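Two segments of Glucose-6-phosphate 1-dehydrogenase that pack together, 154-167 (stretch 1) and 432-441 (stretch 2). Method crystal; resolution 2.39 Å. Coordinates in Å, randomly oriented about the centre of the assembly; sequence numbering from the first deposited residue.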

ATOM      1  N   PRO A 154       8.085  -5.794   2.833  1.00 37.05           N
ATOM      2  CA  PRO A 154       8.954  -4.887   3.589  1.00 38.58           C
ATOM      3  C   PRO A 154      10.387  -4.778   3.065  1.00 38.25           C
ATOM      4  O   PRO A 154      10.955  -5.756   2.569  1.00 40.89           O
ATOM      5  CB  PRO A 154       8.948  -5.516   4.982  1.00 37.33           C
ATOM      6  CG  PRO A 154       8.895  -6.973   4.692  1.00 35.03           C
ATOM      7  CD  PRO A 154       8.098  -7.144   3.419  1.00 37.26           C
ATOM      8  N   PHE A 155      10.956  -3.582   3.175  1.00 35.34           N
ATOM      9  CA  PHE A 155      12.375  -3.382   2.920  1.00 35.48           C
ATOM     10  C   PHE A 155      13.064  -3.033   4.233  1.00 40.28           C
ATOM     11  O   PHE A 155      13.534  -1.906   4.415  1.00 43.62           O
ATOM     12  CB  PHE A 155      12.598  -2.272   1.890  1.00 35.52           C
ATOM     13  CG  PHE A 155      11.576  -2.247   0.805  1.00 35.79           C
ATOM     14  CD1 PHE A 155      11.698  -3.082  -0.297  1.00 35.72           C
ATOM     15  CD2 PHE A 155      10.487  -1.400   0.884  1.00 30.80           C
ATOM     16  CE1 PHE A 155      10.763  -3.071  -1.310  1.00 33.40           C
ATOM     17  CE2 PHE A 155       9.544  -1.376  -0.119  1.00 33.32           C
ATOM     18  CZ  PHE A 155       9.674  -2.212  -1.225  1.00 34.69           C
ATOM     19  N   GLY A 156      13.110  -3.974   5.159  1.00 35.73           N
ATOM     20  CA  GLY A 156      13.624  -3.711   6.486  1.00 35.57           C
ATOM     21  C   GLY A 156      12.524  -3.744   7.531  1.00 36.53           C
ATOM     22  O   GLY A 156      11.330  -3.757   7.230  1.00 38.88           O
ATOM     23  N   HIS A 157      12.965  -3.787   8.789  1.00 33.97           N
ATOM     24  CA  HIS A 157      12.084  -3.762   9.943  1.00 33.85           C
ATOM     25  C   HIS A 157      12.421  -2.622  10.891  1.00 34.93           C
ATOM     26  O   HIS A 157      11.751  -2.473  11.924  1.00 35.76           O
ATOM     27  CB  HIS A 157      12.161  -5.098  10.692  1.00 34.46           C
ATOM     28  CG  HIS A 157      13.559  -5.568  10.921  1.00 36.00           C
ATOM     29  ND1 HIS A 157      14.267  -5.264  12.067  1.00 38.89           N
ATOM     30  CD2 HIS A 157      14.395  -6.287  10.139  1.00 35.38           C
ATOM     31  CE1 HIS A 157      15.474  -5.798  11.990  1.00 37.49           C
ATOM     32  NE2 HIS A 157      15.580  -6.418  10.827  1.00 39.91           N
ATOM     33  N   ASP A 158      13.446  -1.834  10.579  1.00 32.76           N
ATOM     34  CA  ASP A 158      13.815  -0.623  11.306  1.00 34.17           C
ATOM     35  C   ASP A 158      14.822   0.115  10.431  1.00 35.28           C
ATOM     36  O   ASP A 158      15.199  -0.364   9.353  1.00 34.30           O
ATOM     37  CB  ASP A 158      14.375  -0.925  12.703  1.00 33.81           C
ATOM     38  CG  ASP A 158      15.515  -1.943  12.684  1.00 38.32           C
ATOM     39  OD1 ASP A 158      16.201  -2.105  11.642  1.00 36.20           O
ATOM     40  OD2 ASP A 158      15.722  -2.595  13.732  1.00 39.53           O
ATOM     41  N   LEU A 159      15.260   1.285  10.905  1.00 33.59           N
ATOM     42  CA  LEU A 159      16.178   2.098  10.113  1.00 35.22           C
ATOM     43  C   LEU A 159      17.429   1.308   9.722  1.00 36.98           C
ATOM     44  O   LEU A 159      17.844   1.323   8.552  1.00 33.01           O
ATOM     45  CB  LEU A 159      16.561   3.358  10.887  1.00 30.87           C
ATOM     46  CG  LEU A 159      17.561   4.257  10.162  1.00 30.37           C
ATOM     47  CD1 LEU A 159      17.014   4.705   8.821  1.00 29.31           C
ATOM     48  CD2 LEU A 159      17.896   5.484  11.010  1.00 31.92           C
ATOM     49  N   GLN A 160      18.021   0.584  10.681  1.00 35.84           N
ATOM     50  CA  GLN A 160      19.314  -0.043  10.438  1.00 34.88           C
ATOM     51  C   GLN A 160      19.219  -1.127   9.375  1.00 36.78           C
ATOM     52  O   GLN A 160      20.031  -1.168   8.444  1.00 40.61           O
ATOM     53  CB  GLN A 160      19.875  -0.615  11.734  1.00 40.42           C
ATOM     54  CG  GLN A 160      21.397  -0.666  11.735  1.00 47.64           C
ATOM     55  CD  GLN A 160      21.960  -1.685  12.713  1.00 58.78           C
ATOM     56  OE1 GLN A 160      22.083  -1.410  13.912  1.00 66.57           O
ATOM     57  NE2 GLN A 160      22.312  -2.867  12.207  1.00 57.92           N
ATOM     58  N   SER A 161      18.243  -2.023   9.499  1.00 35.24           N
ATOM     59  CA  SER A 161      18.098  -3.082   8.508  1.00 34.27           C
ATOM     60  C   SER A 161      17.753  -2.515   7.134  1.00 37.17           C
ATOM     61  O   SER A 161      18.313  -2.953   6.121  1.00 38.15           O
ATOM     62  CB  SER A 161      17.068  -4.117   8.990  1.00 35.76           C
ATOM     63  OG  SER A 161      15.825  -3.538   9.379  1.00 35.60           O
ATOM     64  N   ALA A 162      16.871  -1.509   7.071  1.00 35.36           N
ATOM     65  CA  ALA A 162      16.534  -0.923   5.771  1.00 36.70           C
ATOM     66  C   ALA A 162      17.748  -0.266   5.125  1.00 34.92           C
ATOM     67  O   ALA A 162      17.990  -0.442   3.923  1.00 35.49           O
ATOM     68  CB  ALA A 162      15.395   0.086   5.914  1.00 31.56           C
ATOM     69  N   THR A 163      18.527   0.486   5.908  1.00 33.93           N
ATOM     70  CA  THR A 163      19.759   1.077   5.391  1.00 37.69           C
ATOM     71  C   THR A 163      20.684   0.007   4.819  1.00 38.94           C
ATOM     72  O   THR A 163      21.235   0.168   3.721  1.00 38.76           O
ATOM     73  CB  THR A 163      20.477   1.860   6.491  1.00 34.92           C
ATOM     74  OG1 THR A 163      19.542   2.705   7.162  1.00 34.72           O
ATOM     75  CG2 THR A 163      21.601   2.706   5.913  1.00 36.67           C
ATOM     76  N   GLU A 164      20.848  -1.105   5.546  1.00 36.87           N
ATOM     77  CA  GLU A 164      21.751  -2.162   5.102  1.00 40.00           C
ATOM     78  C   GLU A 164      21.287  -2.775   3.786  1.00 37.38           C
ATOM     79  O   GLU A 164      22.094  -3.000   2.877  1.00 35.66           O
ATOM     80  CB  GLU A 164      21.859  -3.236   6.179  1.00 42.49           C
ATOM     81  CG  GLU A 164      22.819  -2.904   7.303  1.00 45.35           C
ATOM     82  CD  GLU A 164      22.746  -3.929   8.431  1.00 56.14           C
ATOM     83  OE1 GLU A 164      22.448  -5.112   8.130  1.00 57.19           O
ATOM     84  OE2 GLU A 164      22.985  -3.553   9.606  1.00 54.63           O
ATOM     85  N   LEU A 165      19.988  -3.047   3.664  1.00 35.44           N
ATOM     86  CA  LEU A 165      19.472  -3.573   2.409  1.00 35.86           C
ATOM     87  C   LEU A 165      19.744  -2.614   1.259  1.00 37.21           C
ATOM     88  O   LEU A 165      20.213  -3.029   0.189  1.00 36.80           O
ATOM     89  CB  LEU A 165      17.976  -3.836   2.533  1.00 36.11           C
ATOM     90  CG  LEU A 165      17.267  -4.230   1.244  1.00 38.30           C
ATOM     91  CD1 LEU A 165      17.903  -5.493   0.688  1.00 38.86           C
ATOM     92  CD2 LEU A 165      15.789  -4.430   1.503  1.00 37.09           C
ATOM     93  N   GLN A 166      19.472  -1.322   1.468  1.00 34.79           N
ATOM     94  CA  GLN A 166      19.636  -0.351   0.392  1.00 37.50           C
ATOM     95  C   GLN A 166      21.107  -0.147   0.041  1.00 38.40           C
ATOM     96  O   GLN A 166      21.449   0.096  -1.128  1.00 31.37           O
ATOM     97  CB  GLN A 166      18.985   0.979   0.777  1.00 33.15           C
ATOM     98  CG  GLN A 166      19.134   2.054  -0.300  1.00 32.52           C
ATOM     99  CD  GLN A 166      18.676   1.591  -1.691  1.00 37.37           C
ATOM    100  OE1 GLN A 166      17.863   0.673  -1.821  1.00 39.15           O
ATOM    101  NE2 GLN A 166      19.182   2.252  -2.737  1.00 37.11           N
ATOM    102  N   GLU A 167      21.987  -0.220   1.045  1.00 39.57           N
ATOM    103  CA  GLU A 167      23.422  -0.162   0.781  1.00 39.46           C
ATOM    104  C   GLU A 167      23.842  -1.259  -0.188  1.00 38.97           C
ATOM    105  O   GLU A 167      24.706  -1.045  -1.042  1.00 40.35           O
ATOM    106  CB  GLU A 167      24.195  -0.289   2.091  1.00 43.82           C
ATOM    107  CG  GLU A 167      24.603   1.039   2.702  1.00 49.33           C
ATOM    108  CD  GLU A 167      25.093   0.899   4.141  1.00 55.44           C
ATOM    109  OE1 GLU A 167      25.481  -0.227   4.538  1.00 57.38           O
ATOM    110  OE2 GLU A 167      25.092   1.918   4.877  1.00 55.90           O
ATOM    111  N   ARG A 432      10.456   5.542  -3.193  1.00 29.61           N
ATOM    112  CA  ARG A 432      11.829   5.922  -3.486  1.00 31.23           C
ATOM    113  C   ARG A 432      12.717   5.696  -2.261  1.00 30.99           C
ATOM    114  O   ARG A 432      12.237   5.586  -1.126  1.00 31.51           O
ATOM    115  CB  ARG A 432      11.893   7.383  -3.938  1.00 29.96           C
ATOM    116  CG  ARG A 432      13.082   7.700  -4.806  1.00 30.70           C
ATOM    117  CD  ARG A 432      12.903   9.049  -5.481  1.00 30.46           C
ATOM    118  NE  ARG A 432      13.061  10.164  -4.554  1.00 27.66           N
ATOM    119  CZ  ARG A 432      12.685  11.406  -4.848  1.00 30.51           C
ATOM    120  NH1 ARG A 432      12.128  11.668  -6.033  1.00 29.70           N
ATOM    121  NH2 ARG A 432      12.852  12.386  -3.967  1.00 29.86           N
ATOM    122  N   ASP A 433      14.028   5.635  -2.504  1.00 30.41           N
ATOM    123  CA  ASP A 433      14.953   5.269  -1.435  1.00 33.10           C
ATOM    124  C   ASP A 433      14.984   6.313  -0.313  1.00 30.77           C
ATOM    125  O   ASP A 433      15.031   5.946   0.871  1.00 31.12           O
ATOM    126  CB  ASP A 433      16.353   5.027  -2.005  1.00 33.42           C
ATOM    127  CG  ASP A 433      16.928   6.253  -2.699  1.00 36.90           C
ATOM    128  OD1 ASP A 433      16.178   6.926  -3.441  1.00 37.06           O
ATOM    129  OD2 ASP A 433      18.131   6.538  -2.521  1.00 39.06           O
ATOM    130  N   ASP A 434      14.941   7.613  -0.644  1.00 28.27           N
ATOM    131  CA  ASP A 434      14.906   8.612   0.427  1.00 29.62           C
ATOM    132  C   ASP A 434      13.573   8.590   1.165  1.00 30.89           C
ATOM    133  O   ASP A 434      13.532   8.795   2.390  1.00 31.44           O
ATOM    134  CB  ASP A 434      15.207  10.024  -0.103  1.00 28.31           C
ATOM    135  CG  ASP A 434      14.331  10.444  -1.298  1.00 30.66           C
ATOM    136  OD1 ASP A 434      13.586   9.610  -1.860  1.00 31.43           O
ATOM    137  OD2 ASP A 434      14.413  11.636  -1.696  1.00 28.23           O
ATOM    138  N   GLU A 435      12.488   8.321   0.439  1.00 26.73           N
ATOM    139  CA  GLU A 435      11.183   8.114   1.055  1.00 28.41           C
ATOM    140  C   GLU A 435      11.239   6.999   2.098  1.00 30.85           C
ATOM    141  O   GLU A 435      10.734   7.140   3.221  1.00 30.31           O
ATOM    142  CB  GLU A 435      10.183   7.780  -0.052  1.00 28.88           C
ATOM    143  CG  GLU A 435       8.735   7.767   0.331  1.00 27.52           C
ATOM    144  CD  GLU A 435       7.839   7.441  -0.871  1.00 31.99           C
ATOM    145  OE1 GLU A 435       8.367   7.238  -1.997  1.00 29.55           O
ATOM    146  OE2 GLU A 435       6.601   7.391  -0.697  1.00 33.50           O
ATOM    147  N   LEU A 436      11.844   5.872   1.732  1.00 30.01           N
ATOM    148  CA  LEU A 436      12.038   4.777   2.673  1.00 30.84           C
ATOM    149  C   LEU A 436      12.870   5.227   3.866  1.00 31.40           C
ATOM    150  O   LEU A 436      12.515   4.983   5.031  1.00 27.92           O
ATOM    151  CB  LEU A 436      12.726   3.620   1.945  1.00 29.88           C
ATOM    152  CG  LEU A 436      12.449   2.170   2.286  1.00 34.51           C
ATOM    153  CD1 LEU A 436      11.051   1.989   2.844  1.00 32.69           C
ATOM    154  CD2 LEU A 436      12.648   1.355   1.018  1.00 38.85           C
ATOM    155  N   ASP A 437      13.987   5.895   3.591  1.00 29.57           N
ATOM    156  CA  ASP A 437      14.895   6.270   4.663  1.00 30.42           C
ATOM    157  C   ASP A 437      14.204   7.173   5.673  1.00 31.44           C
ATOM    158  O   ASP A 437      14.285   6.939   6.885  1.00 29.72           O
ATOM    159  CB  ASP A 437      16.130   6.948   4.081  1.00 31.94           C
ATOM    160  CG  ASP A 437      17.117   7.340   5.148  1.00 34.03           C
ATOM    161  OD1 ASP A 437      17.610   6.454   5.875  1.00 36.53           O
ATOM    162  OD2 ASP A 437      17.394   8.548   5.273  1.00 39.76           O
ATOM    163  N   VAL A 438      13.491   8.199   5.193  1.00 31.79           N
ATOM    164  CA  VAL A 438      12.851   9.140   6.111  1.00 31.00           C
ATOM    165  C   VAL A 438      11.714   8.468   6.873  1.00 31.45           C
ATOM    166  O   VAL A 438      11.489   8.749   8.060  1.00 30.08           O
ATOM    167  CB  VAL A 438      12.357  10.378   5.350  1.00 28.47           C
ATOM    168  CG1 VAL A 438      11.689  11.341   6.312  1.00 25.34           C
ATOM    169  CG2 VAL A 438      13.512  11.040   4.651  1.00 28.16           C
ATOM    170  N   SER A 439      10.976   7.573   6.217  1.00 28.28           N
ATOM    171  CA  SER A 439       9.876   6.938   6.925  1.00 28.55           C
ATOM    172  C   SER A 439      10.400   6.048   8.051  1.00 29.37           C
ATOM    173  O   SER A 439       9.787   5.973   9.118  1.00 30.74           O
ATOM    174  CB  SER A 439       9.001   6.153   5.947  1.00 28.15           C
ATOM    175  OG  SER A 439       9.545   4.864   5.690  1.00 36.40           O
ATOM    176  N   TRP A 440      11.556   5.410   7.857  1.00 29.88           N
ATOM    177  CA  TRP A 440      12.143   4.615   8.932  1.00 31.67           C
ATOM    178  C   TRP A 440      12.779   5.489  10.011  1.00 31.67           C
ATOM    179  O   TRP A 440      12.711   5.136  11.193  1.00 31.13           O
ATOM    180  CB  TRP A 440      13.161   3.610   8.371  1.00 30.84           C
ATOM    181  CG  TRP A 440      12.496   2.344   7.846  1.00 30.40           C
ATOM    182  CD1 TRP A 440      12.554   1.848   6.571  1.00 28.68           C
ATOM    183  CD2 TRP A 440      11.659   1.446   8.586  1.00 30.87           C
ATOM    184  NE1 TRP A 440      11.807   0.699   6.472  1.00 29.66           N
ATOM    185  CE2 TRP A 440      11.242   0.432   7.693  1.00 31.60           C
ATOM    186  CE3 TRP A 440      11.215   1.404   9.920  1.00 31.63           C
ATOM    187  CZ2 TRP A 440      10.410  -0.613   8.088  1.00 29.58           C
ATOM    188  CZ3 TRP A 440      10.387   0.368  10.309  1.00 30.29           C
ATOM    189  CH2 TRP A 440       9.994  -0.629   9.394  1.00 31.47           C
ATOM    190  N   LYS A 441      13.356   6.643   9.649  1.00 32.39           N
ATOM    191  CA  LYS A 441      13.870   7.552  10.674  1.00 32.93           C
ATOM    192  C   LYS A 441      12.752   8.030  11.592  1.00 35.06           C
ATOM    193  O   LYS A 441      12.985   8.288  12.782  1.00 36.34           O
ATOM    194  CB  LYS A 441      14.566   8.754  10.028  1.00 32.45           C
ATOM    195  CG  LYS A 441      16.009   8.512   9.624  1.00 33.14           C
ATOM    196  CD  LYS A 441      16.480   9.511   8.558  1.00 33.00           C
ATOM    197  CE  LYS A 441      18.019   9.550   8.516  1.00 42.08           C
ATOM    198  NZ  LYS A 441      18.644   9.235   7.195  1.00 39.34           N
TER
HETATM  199  O   HOH W   1      18.004   4.222   4.912  1.00 37.03           O

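Two helices, 159-167 and 433-441, run nearly antiparallel, with 163° between their N-to-C directions. Their axes come within 9.5 Å. The backbones are closest where Leu159 meets Trp440, with 4.9 Å between Leu159 CA and Trp440 CA. No direct hydrogen bond joins the two stretches. The contact rests on apolar packing, helped by one bridging water, and buries 497 Å² in all.

Trp440 covers the most surface. Its CA-to-CB bond points toward stretch 1, and its indole lies against the turn that leads into helix 159-167. Asp158 CA, 3.6 Å from Trp440 CE3, and His157 C, 3.5 Å from Trp440 CH2, lie over one face of the ring. Gly156 O is 3.4 Å from Trp440 CZ2, and Phe155 O is 3.7 Å from Trp440 NE1. Ala162 adds its methyl, with CB 3.4 Å from Trp440 CD1. A broad, flat ring suits this place because it can touch a run of backbone and the first turn of a helix at once. The small side chain of Ala162 lets the indole sit close to the helix.

Gly156 fits the turn for its own reason. Its phi/psi of 111/167 would jam a CB against the carbonyl O of the preceding residue. A CB would also lie 2.7 Å from Ala162 CA.

The turn is held by Asp158 and Ser161. Asp158 caps the helix by accepting from Ser161 N at its OD1, 3.0 Å away. Ser161 OG also donates to Asp158 OD1 at 2.7 Å, and it accepts from His157 N at 2.9 Å. The Asp158 CA-to-CB bond points away from stretch 2, so its carboxylate serves the cap while its CA meets the indole.

Leu159 covers the next largest area. Its CA is 3.8 Å from Trp440 CB, and its CD1 is 4.0 Å from the same CB. Leu159 CD2 lies 3.8 Å from Lys441 CG, part of the aliphatic stem of that lysine. Leu159 CD1 also comes within 3.5 Å of Asp437 OD1. Lys441 is exposed and directs its NZ to Asp437 OD2 in a very short salt bridge of 2.4 Å.

Asp437 has its CA-to-CB bond sideways, but its end comes nearer stretch 1. Water 1 donates to Asp437 OD1 at 2.5 Å and to Thr163 OG1 at 3.1 Å, linking the helices. The Thr163 hydroxyl itself donates to Leu159 O from OG1 at 2.6 Å.

Leu436 also points toward stretch 1. Its CD2 meets Phe155 CD2 at 3.5 Å, approaching the ring obliquely. Phe155 is buried, and this pair extends the apolar contact beyond the indole.

Farther along, Gln166 and Asp433 point toward each other's stretches. Packing there is looser, with Gln166 NE2 4.0 Å from Asp433 CB. Gln166 OE1 is hydrogen-bonded elsewhere in the structure.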